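Local coordinates for phosphinothricin N-acetyltransferase (Brucella ovis, PDB 5DWM), which probably transfers the acetyl group of acetyl-CoA to phosphinothricin or a related amine, as a member of the GNAT acyltransferase family, at residues 28-33 with 93-98; 112-117 with 169-174; 127-132 with 140-145. All coordinates share one frame; numbering follows the deposited sequence.

Contact 1 of 3, residues 28-33 with 93-98; sequences TQAVLT and SIYIAP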
ATOM      1  N   THR A  28      15.115  -3.663  15.629  1.00 14.67           N
ATOM      2  CA  THR A  28      16.460  -3.797  15.074  1.00 15.05           C
ATOM      3  C   THR A  28      16.761  -5.247  14.710  1.00 15.47           C
ATOM      4  O   THR A  28      17.263  -5.536  13.617  1.00 16.39           O
ATOM      5  CB  THR A  28      17.489  -3.247  16.065  1.00 16.34           C
ATOM      6  OG1 THR A  28      17.363  -1.821  16.137  1.00 18.45           O
ATOM      7  CG2 THR A  28      18.926  -3.622  15.652  1.00 18.11           C
ATOM      8  N   GLN A  29      16.457  -6.179  15.619  1.00 15.95           N
ATOM      9  CA  GLN A  29      16.689  -7.592  15.321  1.00 16.50           C
ATOM     10  C   GLN A  29      15.831  -8.070  14.157  1.00 15.41           C
ATOM     11  O   GLN A  29      16.299  -8.837  13.306  1.00 18.22           O
ATOM     12  CB  GLN A  29      16.442  -8.449  16.566  1.00 18.77           C
ATOM     13  CG  GLN A  29      17.495  -8.259  17.642  1.00 22.34           C
ATOM     14  CD  GLN A  29      18.898  -8.291  17.068  1.00 26.53           C
ATOM     15  OE1 GLN A  29      19.291  -9.263  16.421  1.00 29.00           O
ATOM     16  NE2 GLN A  29      19.652  -7.212  17.278  1.00 27.07           N
ATOM     17  N   ALA A  30      14.568  -7.633  14.102  1.00 15.47           N
ATOM     18  CA  ALA A  30      13.711  -7.975  12.970  1.00 15.97           C
ATOM     19  C   ALA A  30      14.300  -7.486  11.649  1.00 16.28           C
ATOM     20  O   ALA A  30      14.304  -8.218  10.651  1.00 18.03           O
ATOM     21  CB  ALA A  30      12.324  -7.375  13.178  1.00 16.53           C
ATOM     22  N   VAL A  31      14.818  -6.257  11.631  1.00 14.96           N
ATOM     23  CA  VAL A  31      15.378  -5.702  10.402  1.00 15.18           C
ATOM     24  C   VAL A  31      16.626  -6.466   9.990  1.00 16.98           C
ATOM     25  O   VAL A  31      16.811  -6.796   8.811  1.00 17.38           O
ATOM     26  CB  VAL A  31      15.654  -4.197  10.588  1.00 14.56           C
ATOM     27  CG1 VAL A  31      16.511  -3.659   9.452  1.00 15.93           C
ATOM     28  CG2 VAL A  31      14.344  -3.422  10.692  1.00 14.21           C
ATOM     29  N   LEU A  32      17.499  -6.770  10.956  1.00 17.59           N
ATOM     30  CA  LEU A  32      18.797  -7.358  10.637  1.00 18.64           C
ATOM     31  C   LEU A  32      18.693  -8.839  10.289  1.00 20.24           C
ATOM     32  O   LEU A  32      19.395  -9.313   9.390  1.00 22.40           O
ATOM     33  CB  LEU A  32      19.763  -7.164  11.804  1.00 18.85           C
ATOM     34  CG  LEU A  32      20.213  -5.727  12.068  1.00 19.94           C
ATOM     35  CD1 LEU A  32      21.094  -5.637  13.302  1.00 20.96           C
ATOM     36  CD2 LEU A  32      20.925  -5.174  10.841  1.00 22.60           C
ATOM     37  N   THR A  33      17.830  -9.582  10.985  1.00 22.04           N
ATOM     38  CA  THR A  33      17.786 -11.033  10.861  1.00 23.60           C
ATOM     39  C   THR A  33      16.536 -11.566  10.175  1.00 24.56           C
ATOM     40  O   THR A  33      16.457 -12.778   9.949  1.00 28.59           O
ATOM     41  CB  THR A  33      17.882 -11.705  12.242  1.00 25.79           C
ATOM     42  OG1 THR A  33      16.652 -11.512  12.959  1.00 26.88           O
ATOM     43  CG2 THR A  33      19.025 -11.123  13.050  1.00 27.18           C
ATOM     44  N   SER A  93       0.514  -4.126  12.488  1.00 15.39           N
ATOM     45  CA  SER A  93       1.951  -4.377  12.512  1.00 15.60           C
ATOM     46  C   SER A  93       2.298  -4.990  13.857  1.00 14.68           C
ATOM     47  O   SER A  93       1.887  -4.464  14.893  1.00 16.56           O
ATOM     48  CB  SER A  93       2.720  -3.064  12.361  1.00 18.91           C
ATOM     49  OG  SER A  93       2.494  -2.505  11.081  1.00 20.60           O
ATOM     50  N   ILE A  94       3.043  -6.096  13.851  1.00 15.37           N
ATOM     51  CA  ILE A  94       3.351  -6.836  15.072  1.00 14.96           C
ATOM     52  C   ILE A  94       4.791  -7.313  14.984  1.00 14.44           C
ATOM     53  O   ILE A  94       5.183  -7.921  13.981  1.00 15.84           O
ATOM     54  CB  ILE A  94       2.450  -8.075  15.255  1.00 19.13           C
ATOM     55  CG1 ILE A  94       0.965  -7.738  15.120  1.00 23.59           C
ATOM     56  CG2 ILE A  94       2.711  -8.720  16.614  1.00 19.32           C
ATOM     57  CD1 ILE A  94       0.080  -8.961  15.129  1.00 27.30           C
ATOM     58  N   TYR A  95       5.563  -7.087  16.048  1.00 14.42           N
ATOM     59  CA  TYR A  95       6.927  -7.590  16.143  1.00 14.23           C
ATOM     60  C   TYR A  95       7.179  -8.141  17.535  1.00 14.87           C
ATOM     61  O   TYR A  95       6.773  -7.536  18.531  1.00 17.38           O
ATOM     62  CB  TYR A  95       7.957  -6.499  15.829  1.00 15.76           C
ATOM     63  CG  TYR A  95       8.018  -6.197  14.351  1.00 16.21           C
ATOM     64  CD1 TYR A  95       8.778  -6.985  13.498  1.00 17.80           C
ATOM     65  CD2 TYR A  95       7.298  -5.145  13.804  1.00 17.66           C
ATOM     66  CE1 TYR A  95       8.838  -6.724  12.143  1.00 19.29           C
ATOM     67  CE2 TYR A  95       7.349  -4.874  12.439  1.00 19.46           C
ATOM     68  CZ  TYR A  95       8.121  -5.668  11.615  1.00 19.19           C
ATOM     69  OH  TYR A  95       8.179  -5.409  10.263  1.00 22.24           O
ATOM     70  N   ILE A  96       7.877  -9.274  17.593  1.00 15.67           N
ATOM     71  CA  ILE A  96       8.134  -9.988  18.834  1.00 15.82           C
ATOM     72  C   ILE A  96       9.642 -10.092  19.040  1.00 16.21           C
ATOM     73  O   ILE A  96      10.399 -10.268  18.076  1.00 16.64           O
ATOM     74  CB  ILE A  96       7.485 -11.389  18.796  1.00 18.14           C
ATOM     75  CG1 ILE A  96       5.992 -11.293  18.446  1.00 20.55           C
ATOM     76  CG2 ILE A  96       7.672 -12.110  20.118  1.00 19.07           C
ATOM     77  CD1 ILE A  96       5.139 -10.591  19.482  1.00 22.86           C
ATOM     78  N   ALA A  97      10.074  -9.969  20.295  1.00 16.45           N
ATOM     79  CA  ALA A  97      11.484 -10.171  20.624  1.00 17.52           C
ATOM     80  C   ALA A  97      11.913 -11.586  20.239  1.00 19.42           C
ATOM     81  O   ALA A  97      11.137 -12.536  20.403  1.00 19.88           O
ATOM     82  CB  ALA A  97      11.723  -9.958  22.123  1.00 17.68           C
ATOM     83  N   PRO A  98      13.137 -11.766  19.731  1.00 22.97           N
ATOM     84  CA  PRO A  98      13.548 -13.111  19.292  1.00 25.70           C
ATOM     85  C   PRO A  98      13.435 -14.166  20.373  1.00 27.87           C
ATOM     86  O   PRO A  98      13.002 -15.291  20.094  1.00 29.11           O
ATOM     87  CB  PRO A  98      15.004 -12.902  18.851  1.00 26.61           C
ATOM     88  CG  PRO A  98      15.066 -11.471  18.456  1.00 27.26           C
ATOM     89  CD  PRO A  98      14.160 -10.753  19.423  1.00 24.53           C
TER
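Ala30 and Tyr95 make the aromatic half of this contact between helix 20-33 and the end of strand 89-96. The Ala30 methyl meets the phenol ring obliquely at its CD1-CE1 bond, with CB 3.6 Å from Tyr95 CD1. A methyl is small enough for the helix to come up to so broad a ring. CB of Tyr95 already points to the helix, and with CG anti to the carbonyl carbon (chi1 -74°) the ring lies beside Ala30; Tyr27, one turn before Ala30 in the helix, meets it edge-to-face.

The second patch is aliphatic. Gln29 CB lies 3.8 Å from Pro98 CG, the two side chains crossing at about a right angle; the methylenes do the touching, and the bend at chi2 (-46°) carries the Gln29 amide beyond them.

No hydrogen bond joins the segments; within the helix, Gln29 O accepts both Thr33 N and, at 2.7 Å, Thr33 OG1, from opposite faces of its carbonyl plane.

Strand 89-96 turns its other side, with Ile94 and Ile96 of the acetyl-CoA site, toward helix 105-119. The first helix thus packs against the sheet face opposite that helix, as in the GNAT fold.

Contact 2 of 3, residues 112-117 with 169-174; sequences ELIARI and MQLPLN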
ATOM      1  N   GLU A 112      -5.917  -8.090  21.243  1.00 20.66           N
ATOM      2  CA  GLU A 112      -6.244  -6.806  21.854  1.00 19.85           C
ATOM      3  C   GLU A 112      -6.253  -5.686  20.817  1.00 19.51           C
ATOM      4  O   GLU A 112      -7.092  -4.777  20.887  1.00 19.65           O
ATOM      5  CB  GLU A 112      -5.297  -6.508  23.019  1.00 20.96           C
ATOM      6  CG  GLU A 112      -5.605  -5.219  23.783  1.00 21.56           C
ATOM      7  CD  GLU A 112      -6.985  -5.203  24.424  1.00 24.55           C
ATOM      8  OE1 GLU A 112      -7.515  -4.095  24.675  1.00 26.61           O
ATOM      9  OE2 GLU A 112      -7.543  -6.293  24.674  1.00 26.47           O
ATOM     10  N   LEU A 113      -5.345  -5.743  19.832  1.00 19.30           N
ATOM     11  CA  LEU A 113      -5.349  -4.742  18.770  1.00 18.79           C
ATOM     12  C   LEU A 113      -6.654  -4.786  17.983  1.00 19.49           C
ATOM     13  O   LEU A 113      -7.236  -3.738  17.674  1.00 18.59           O
ATOM     14  CB  LEU A 113      -4.154  -4.959  17.844  1.00 18.52           C
ATOM     15  CG  LEU A 113      -3.897  -3.820  16.861  1.00 18.57           C
ATOM     16  CD1 LEU A 113      -3.322  -2.612  17.571  1.00 20.39           C
ATOM     17  CD2 LEU A 113      -2.970  -4.268  15.747  1.00 18.63           C
ATOM     18  N   ILE A 114      -7.132  -5.997  17.660  1.00 18.95           N
ATOM     19  CA  ILE A 114      -8.424  -6.151  16.993  1.00 18.98           C
ATOM     20  C   ILE A 114      -9.527  -5.497  17.811  1.00 19.16           C
ATOM     21  O   ILE A 114     -10.386  -4.789  17.270  1.00 19.19           O
ATOM     22  CB  ILE A 114      -8.719  -7.642  16.724  1.00 18.96           C
ATOM     23  CG1 ILE A 114      -7.761  -8.213  15.674  1.00 19.72           C
ATOM     24  CG2 ILE A 114     -10.177  -7.847  16.313  1.00 20.15           C
ATOM     25  CD1 ILE A 114      -7.818  -9.736  15.578  1.00 20.92           C
ATOM     26  N   ALA A 115      -9.524  -5.727  19.129  1.00 19.72           N
ATOM     27  CA  ALA A 115     -10.532  -5.115  19.993  1.00 19.85           C
ATOM     28  C   ALA A 115     -10.466  -3.590  19.945  1.00 21.08           C
ATOM     29  O   ALA A 115     -11.500  -2.922  19.841  1.00 22.22           O
ATOM     30  CB  ALA A 115     -10.398  -5.623  21.435  1.00 19.44           C
ATOM     31  N   ARG A 116      -9.259  -3.017  20.013  1.00 20.57           N
ATOM     32  CA  ARG A 116      -9.141  -1.564  20.021  0.50 20.31           C
ATOM     33  C   ARG A 116      -9.541  -0.967  18.675  1.00 20.36           C
ATOM     34  O   ARG A 116     -10.226   0.063  18.628  1.00 20.95           O
ATOM     35  CB  ARG A 116      -7.718  -1.159  20.414  0.50 20.51           C
ATOM     36  CG  ARG A 116      -7.328  -1.532  21.850  0.50 21.00           C
ATOM     37  CD  ARG A 116      -7.995  -0.614  22.862  0.50 21.78           C
ATOM     38  NE  ARG A 116      -7.602   0.778  22.669  0.50 21.99           N
ATOM     39  CZ  ARG A 116      -6.530   1.340  23.217  0.50 22.46           C
ATOM     40  NH1 ARG A 116      -5.739   0.630  24.009  0.50 22.28           N
ATOM     41  NH2 ARG A 116      -6.254   2.614  22.979  0.50 23.91           N
ATOM     42  N   ILE A 117      -9.125  -1.596  17.572  1.00 19.72           N
ATOM     43  CA  ILE A 117      -9.472  -1.100  16.242  1.00 20.30           C
ATOM     44  C   ILE A 117     -10.969  -1.219  15.988  1.00 20.77           C
ATOM     45  O   ILE A 117     -11.583  -0.337  15.366  1.00 21.06           O
ATOM     46  CB  ILE A 117      -8.638  -1.842  15.183  1.00 20.98           C
ATOM     47  CG1 ILE A 117      -7.214  -1.299  15.201  1.00 22.61           C
ATOM     48  CG2 ILE A 117      -9.262  -1.689  13.791  1.00 22.97           C
ATOM     49  CD1 ILE A 117      -7.151   0.186  14.871  1.00 24.37           C
ATOM     50  N   MET A 169      -3.643 -10.283   3.912  1.00 15.00           N
ATOM     51  CA  MET A 169      -4.748 -10.933   4.608  1.00 15.44           C
ATOM     52  C   MET A 169      -5.648  -9.867   5.221  1.00 15.36           C
ATOM     53  O   MET A 169      -5.192  -8.771   5.554  1.00 15.85           O
ATOM     54  CB  MET A 169      -4.241 -11.872   5.713  1.00 15.47           C
ATOM     55  CG  MET A 169      -3.155 -12.835   5.242  1.00 17.00           C
ATOM     56  SD  MET A 169      -2.700 -14.057   6.483  1.00 19.67           S
ATOM     57  CE  MET A 169      -4.208 -15.027   6.561  1.00 22.12           C
ATOM     58  N   GLN A 170      -6.928 -10.192   5.401  1.00 15.33           N
ATOM     59  CA  GLN A 170      -7.837  -9.197   5.959  1.00 15.51           C
ATOM     60  C   GLN A 170      -8.856  -9.830   6.897  1.00 16.48           C
ATOM     61  O   GLN A 170      -9.182 -11.014   6.803  1.00 18.00           O
ATOM     62  CB  GLN A 170      -8.531  -8.334   4.886  1.00 15.50           C
ATOM     63  CG  GLN A 170      -9.545  -9.084   4.041  1.00 15.54           C
ATOM     64  CD  GLN A 170     -10.188  -8.213   2.970  1.00 15.33           C
ATOM     65  OE1 GLN A 170     -10.178  -8.567   1.795  1.00 16.80           O
ATOM     66  NE2 GLN A 170     -10.771  -7.081   3.378  1.00 16.78           N
ATOM     67  N   LEU A 171      -9.371  -8.996   7.796  1.00 15.47           N
ATOM     68  CA  LEU A 171     -10.349  -9.405   8.797  1.00 15.80           C
ATOM     69  C   LEU A 171     -11.443  -8.350   8.804  1.00 16.10           C
ATOM     70  O   LEU A 171     -11.150  -7.159   9.041  1.00 15.87           O
ATOM     71  CB  LEU A 171      -9.685  -9.467  10.172  1.00 17.28           C
ATOM     72  CG  LEU A 171     -10.591  -9.831  11.346  1.00 18.17           C
ATOM     73  CD1 LEU A 171     -10.939 -11.319  11.346  1.00 19.00           C
ATOM     74  CD2 LEU A 171      -9.926  -9.434  12.652  1.00 19.95           C
ATOM     75  N   PRO A 172     -12.700  -8.722   8.595  1.00 17.43           N
ATOM     76  CA  PRO A 172     -13.778  -7.736   8.675  1.00 17.74           C
ATOM     77  C   PRO A 172     -14.104  -7.418  10.123  1.00 18.97           C
ATOM     78  O   PRO A 172     -13.981  -8.263  11.014  1.00 20.48           O
ATOM     79  CB  PRO A 172     -14.953  -8.457   8.005  1.00 18.86           C
ATOM     80  CG  PRO A 172     -14.707  -9.916   8.343  1.00 18.46           C
ATOM     81  CD  PRO A 172     -13.201 -10.087   8.344  1.00 16.86           C
ATOM     82  N   LEU A 173     -14.524  -6.176  10.355  1.00 19.58           N
ATOM     83  CA  LEU A 173     -14.919  -5.739  11.690  1.00 19.87           C
ATOM     84  C   LEU A 173     -16.197  -4.922  11.588  1.00 19.32           C
ATOM     85  O   LEU A 173     -16.442  -4.264  10.579  1.00 18.67           O
ATOM     86  CB  LEU A 173     -13.826  -4.876  12.321  1.00 20.80           C
ATOM     87  CG  LEU A 173     -12.497  -5.608  12.528  1.00 23.97           C
ATOM     88  CD1 LEU A 173     -11.469  -4.637  13.042  1.00 26.89           C
ATOM     89  CD2 LEU A 173     -12.683  -6.775  13.493  1.00 27.73           C
ATOM     90  N   ASN A 174     -17.025  -4.984  12.636  1.00 21.18           N
ATOM     91  CA  ASN A 174     -18.230  -4.156  12.728  1.00 21.62           C
ATOM     92  C   ASN A 174     -19.163  -4.362  11.535  1.00 22.90           C
ATOM     93  O   ASN A 174     -19.870  -3.438  11.116  1.00 24.88           O
ATOM     94  CB  ASN A 174     -17.881  -2.670  12.873  1.00 22.27           C
ATOM     95  CG  ASN A 174     -17.238  -2.343  14.198  1.00 22.07           C
ATOM     96  OD1 ASN A 174     -17.827  -2.560  15.263  1.00 25.24           O
ATOM     97  ND2 ASN A 174     -16.014  -1.818  14.146  1.00 21.67           N
TER
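Ile114 lays its branched side chain across Leu171, the two crossing at about a right angle, with CD1 3.6 Å from Leu171 CD2. That one leucine methyl also lies 3.9 Å from Ile114 CG1 and about as near to CG2, so it sits against both branches of the isoleucine. The first torsion (chi1 -68°) turns the two branches so that CG1 lies beside the backbone N and CG2 anti to it. CG2 also serves Leu173, whose CD2 lies 3.9 Å away.

One helical turn later Ile117 takes up the other methyl of Leu173: its CG2 is 3.8 Å from Leu173 CD1, while its longer branch leads away from this contact. Leu173 therefore reaches two successive turns of helix 105-119 with its two methyls. Beta-branched isoleucine suits the helix side because it offers a methyl close to the backbone and a longer arm beyond it; leucine suits the sheet side, at Leu171 in the strand and Leu173 just beyond it, because its fork lies farther out and can span the gap to the helix.

Strand 162-172 runs beside strand 124-129 in the sheet, and Leu125 of that strand also touches Ile114. Just past the strand, Asn174 ND2 hydrogen-bonds Ser118 O and Phe122 O, which ties the chain beyond Leu173 to the last turn of the helix and the loop after it.

With no hydrogen bond or charge pair between the segments, this attachment of helix to sheet rests on methyl packing, which implies hydrophobic burial and complementary shape rather than directional bonding.

Contact 3 of 3, residues 127-132 with 140-145; sequences AVIGDG and KLHESL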
ATOM      1  N   ALA A 127      -3.466  -7.126   6.984  1.00 14.22           N
ATOM      2  CA  ALA A 127      -2.084  -7.510   7.254  1.00 14.71           C
ATOM      3  C   ALA A 127      -1.315  -7.534   5.943  1.00 15.78           C
ATOM      4  O   ALA A 127      -1.747  -8.174   4.981  1.00 15.71           O
ATOM      5  CB  ALA A 127      -2.008  -8.891   7.917  1.00 16.18           C
ATOM      6  N   VAL A 128      -0.189  -6.825   5.905  1.00 15.12           N
ATOM      7  CA  VAL A 128       0.690  -6.781   4.741  1.00 14.61           C
ATOM      8  C   VAL A 128       1.963  -7.494   5.176  1.00 15.03           C
ATOM      9  O   VAL A 128       2.840  -6.894   5.806  1.00 17.37           O
ATOM     10  CB  VAL A 128       0.964  -5.324   4.325  1.00 15.36           C
ATOM     11  CG1 VAL A 128       1.871  -5.276   3.094  1.00 15.35           C
ATOM     12  CG2 VAL A 128      -0.336  -4.609   4.027  1.00 16.35           C
ATOM     13  N   ILE A 129       2.052  -8.785   4.884  1.00 13.68           N
ATOM     14  CA  ILE A 129       3.053  -9.662   5.488  1.00 13.75           C
ATOM     15  C   ILE A 129       4.230  -9.791   4.530  1.00 13.58           C
ATOM     16  O   ILE A 129       4.111 -10.384   3.451  1.00 13.93           O
ATOM     17  CB  ILE A 129       2.452 -11.030   5.842  1.00 15.77           C
ATOM     18  CG1 ILE A 129       1.256 -10.846   6.792  1.00 16.10           C
ATOM     19  CG2 ILE A 129       3.531 -11.956   6.438  1.00 16.47           C
ATOM     20  CD1 ILE A 129       0.504 -12.130   7.092  1.00 17.89           C
ATOM     21  N   GLY A 130       5.372  -9.229   4.921  1.00 14.27           N
ATOM     22  CA  GLY A 130       6.556  -9.337   4.095  1.00 15.62           C
ATOM     23  C   GLY A 130       7.138 -10.736   4.118  1.00 16.50           C
ATOM     24  O   GLY A 130       7.103 -11.434   5.134  1.00 17.96           O
ATOM     25  N   ASP A 131       7.697 -11.142   2.977  1.00 17.67           N
ATOM     26  CA  ASP A 131       8.295 -12.470   2.811  1.00 18.20           C
ATOM     27  C   ASP A 131       7.338 -13.573   3.261  1.00 17.75           C
ATOM     28  O   ASP A 131       7.677 -14.430   4.081  1.00 18.74           O
ATOM     29  CB  ASP A 131       9.650 -12.564   3.520  1.00 19.67           C
ATOM     30  CG  ASP A 131      10.420 -13.837   3.173  1.00 21.39           C
ATOM     31  OD1 ASP A 131      10.019 -14.555   2.233  1.00 23.82           O
ATOM     32  OD2 ASP A 131      11.433 -14.121   3.844  1.00 23.87           O
ATOM     33  N   GLY A 132       6.123 -13.552   2.709  1.00 18.75           N
ATOM     34  CA  GLY A 132       5.090 -14.483   3.135  1.00 22.19           C
ATOM     35  C   GLY A 132       5.435 -15.945   2.940  1.00 23.90           C
ATOM     36  O   GLY A 132       4.890 -16.799   3.646  1.00 25.83           O
ATOM     37  N   LYS A 140       0.426 -17.765   9.999  1.00 26.27           N
ATOM     38  CA  LYS A 140      -0.340 -18.623  10.900  1.00 27.23           C
ATOM     39  C   LYS A 140      -0.982 -17.821  12.033  1.00 28.01           C
ATOM     40  O   LYS A 140      -2.121 -18.099  12.431  1.00 30.31           O
ATOM     41  CB  LYS A 140       0.552 -19.742  11.434  1.00 28.12           C
ATOM     42  N   LEU A 141      -0.274 -16.815  12.560  1.00 27.18           N
ATOM     43  CA  LEU A 141      -0.856 -15.965  13.598  1.00 25.91           C
ATOM     44  C   LEU A 141      -2.128 -15.297  13.096  1.00 24.28           C
ATOM     45  O   LEU A 141      -3.149 -15.266  13.791  1.00 26.61           O
ATOM     46  CB  LEU A 141       0.154 -14.904  14.042  1.00 27.11           C
ATOM     47  CG  LEU A 141      -0.388 -13.669  14.782  1.00 27.30           C
ATOM     48  CD1 LEU A 141      -1.030 -14.030  16.101  1.00 28.34           C
ATOM     49  CD2 LEU A 141       0.698 -12.609  14.990  1.00 26.88           C
ATOM     50  N   HIS A 142      -2.084 -14.756  11.877  1.00 21.59           N
ATOM     51  CA  HIS A 142      -3.257 -14.064  11.357  1.00 20.36           C
ATOM     52  C   HIS A 142      -4.368 -15.045  11.004  1.00 21.25           C
ATOM     53  O   HIS A 142      -5.544 -14.771  11.262  1.00 20.84           O
ATOM     54  CB  HIS A 142      -2.858 -13.169  10.183  1.00 19.22           C
ATOM     55  CG  HIS A 142      -2.120 -11.932  10.600  1.00 18.58           C
ATOM     56  ND1 HIS A 142      -0.753 -11.906  10.791  1.00 18.07           N
ATOM     57  CD2 HIS A 142      -2.562 -10.686  10.897  1.00 18.57           C
ATOM     58  CE1 HIS A 142      -0.386 -10.698  11.179  1.00 19.54           C
ATOM     59  NE2 HIS A 142      -1.463  -9.937  11.246  1.00 19.78           N
ATOM     60  N   GLU A 143      -4.017 -16.199  10.431  1.00 25.13           N
ATOM     61  CA  GLU A 143      -5.019 -17.232  10.180  1.00 26.39           C
ATOM     62  C   GLU A 143      -5.732 -17.633  11.465  1.00 27.71           C
ATOM     63  O   GLU A 143      -6.959 -17.789  11.482  1.00 29.09           O
ATOM     64  CB  GLU A 143      -4.368 -18.460   9.541  1.00 27.53           C
ATOM     65  CG  GLU A 143      -3.929 -18.252   8.102  1.00 28.85           C
ATOM     66  CD  GLU A 143      -3.226 -19.464   7.529  1.00 31.43           C
ATOM     67  OE1 GLU A 143      -2.866 -20.368   8.312  1.00 32.83           O
ATOM     68  OE2 GLU A 143      -3.032 -19.507   6.294  1.00 32.40           O
ATOM     69  N   SER A 144      -4.981 -17.791  12.557  1.00 28.61           N
ATOM     70  CA  SER A 144      -5.588 -18.263  13.796  1.00 29.75           C
ATOM     71  C   SER A 144      -6.564 -17.253  14.386  1.00 29.22           C
ATOM     72  O   SER A 144      -7.458 -17.640  15.143  1.00 31.25           O
ATOM     73  CB  SER A 144      -4.508 -18.618  14.816  1.00 31.81           C
ATOM     74  OG  SER A 144      -4.007 -17.460  15.448  1.00 33.55           O
ATOM     75  N   LEU A 145      -6.428 -15.972  14.049  1.00 27.79           N
ATOM     76  CA  LEU A 145      -7.338 -14.943  14.533  1.00 26.56           C
ATOM     77  C   LEU A 145      -8.398 -14.558  13.507  1.00 25.62           C
ATOM     78  O   LEU A 145      -9.043 -13.515  13.652  1.00 25.47           O
ATOM     79  CB  LEU A 145      -6.561 -13.725  15.028  1.00 28.92           C
ATOM     80  CG  LEU A 145      -6.116 -13.968  16.475  1.00 30.43           C
ATOM     81  CD1 LEU A 145      -5.167 -12.909  16.949  1.00 32.77           C
ATOM     82  CD2 LEU A 145      -7.331 -14.025  17.388  1.00 32.25           C
TER
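Strand 124-129 and helix 136-144 approach most closely at Ala127 and His142, whose CA atoms are 7.8 Å apart. Ala127 and Ile129, alternate residues of the strand, both point toward the helix, and His142 points back between the elements; past Ile129 the chain turns off through Gly130.

His142 carries the helix side of the contact. Its ring has Ala127 CB over one face, 3.8 Å from the centroid and 25° off the ring normal, a CH-pi contact. The methyl is displaced toward the rim, so it lies nearest CD2 and NE2, at 3.5 Å from each. The short alanine side chain suits a strand lying so near a flat ring. Ile129 comes in obliquely, its CD1 3.9 Å from His142 ND1; the two side chains slide past each other in opposite directions, and the extended second torsion of Ile129 (174°) carries CD1 to the ring.

Both ring nitrogens have polar partners beyond the two segments: ND1 donates to Ser138 O, one turn earlier in the helix, and NE2 is hydrogen-bonded to Asp92 OD2 on strand 89-96. Together they would fix the ring's rotation. Phe147 adds an edge-to-face ring contact. Histidine fits this buried place because it can fill apolar space and still form hydrogen bonds through both ring nitrogens.

The His142 side chain lies about 4 Å from that of Ile94, an acetyl-CoA-binding residue. Here the helix after strand 124-129 packs on the sheet beside the cofactor site, an arrangement belonging to the GNAT fold.

In the fold
Contact 3 is buried, contact 2 partly buried, and contact 1 lies at the surface, yet all three fasten a helix to the same mixed sheet. Contacts 1 and 3 use the neighbouring strands 89-96 and 124-129 and meet where Ile94 packs on Leu141; contacts 2 and 3 are joined through adjoining strands 162-172 and 124-129, where Met169 O probably accepts from Ala127 N, with Met169 also packing on Ile129 and Glu143. Contacts 1 and 2 lie on opposite sides of the chain's centre and do not touch. Chemistry varies with place: contact 2 is purely aliphatic, contact 1 mixes a phenol ring with methylenes near solvent, and contact 3 buries a polar ring whose nitrogens are bonded elsewhere.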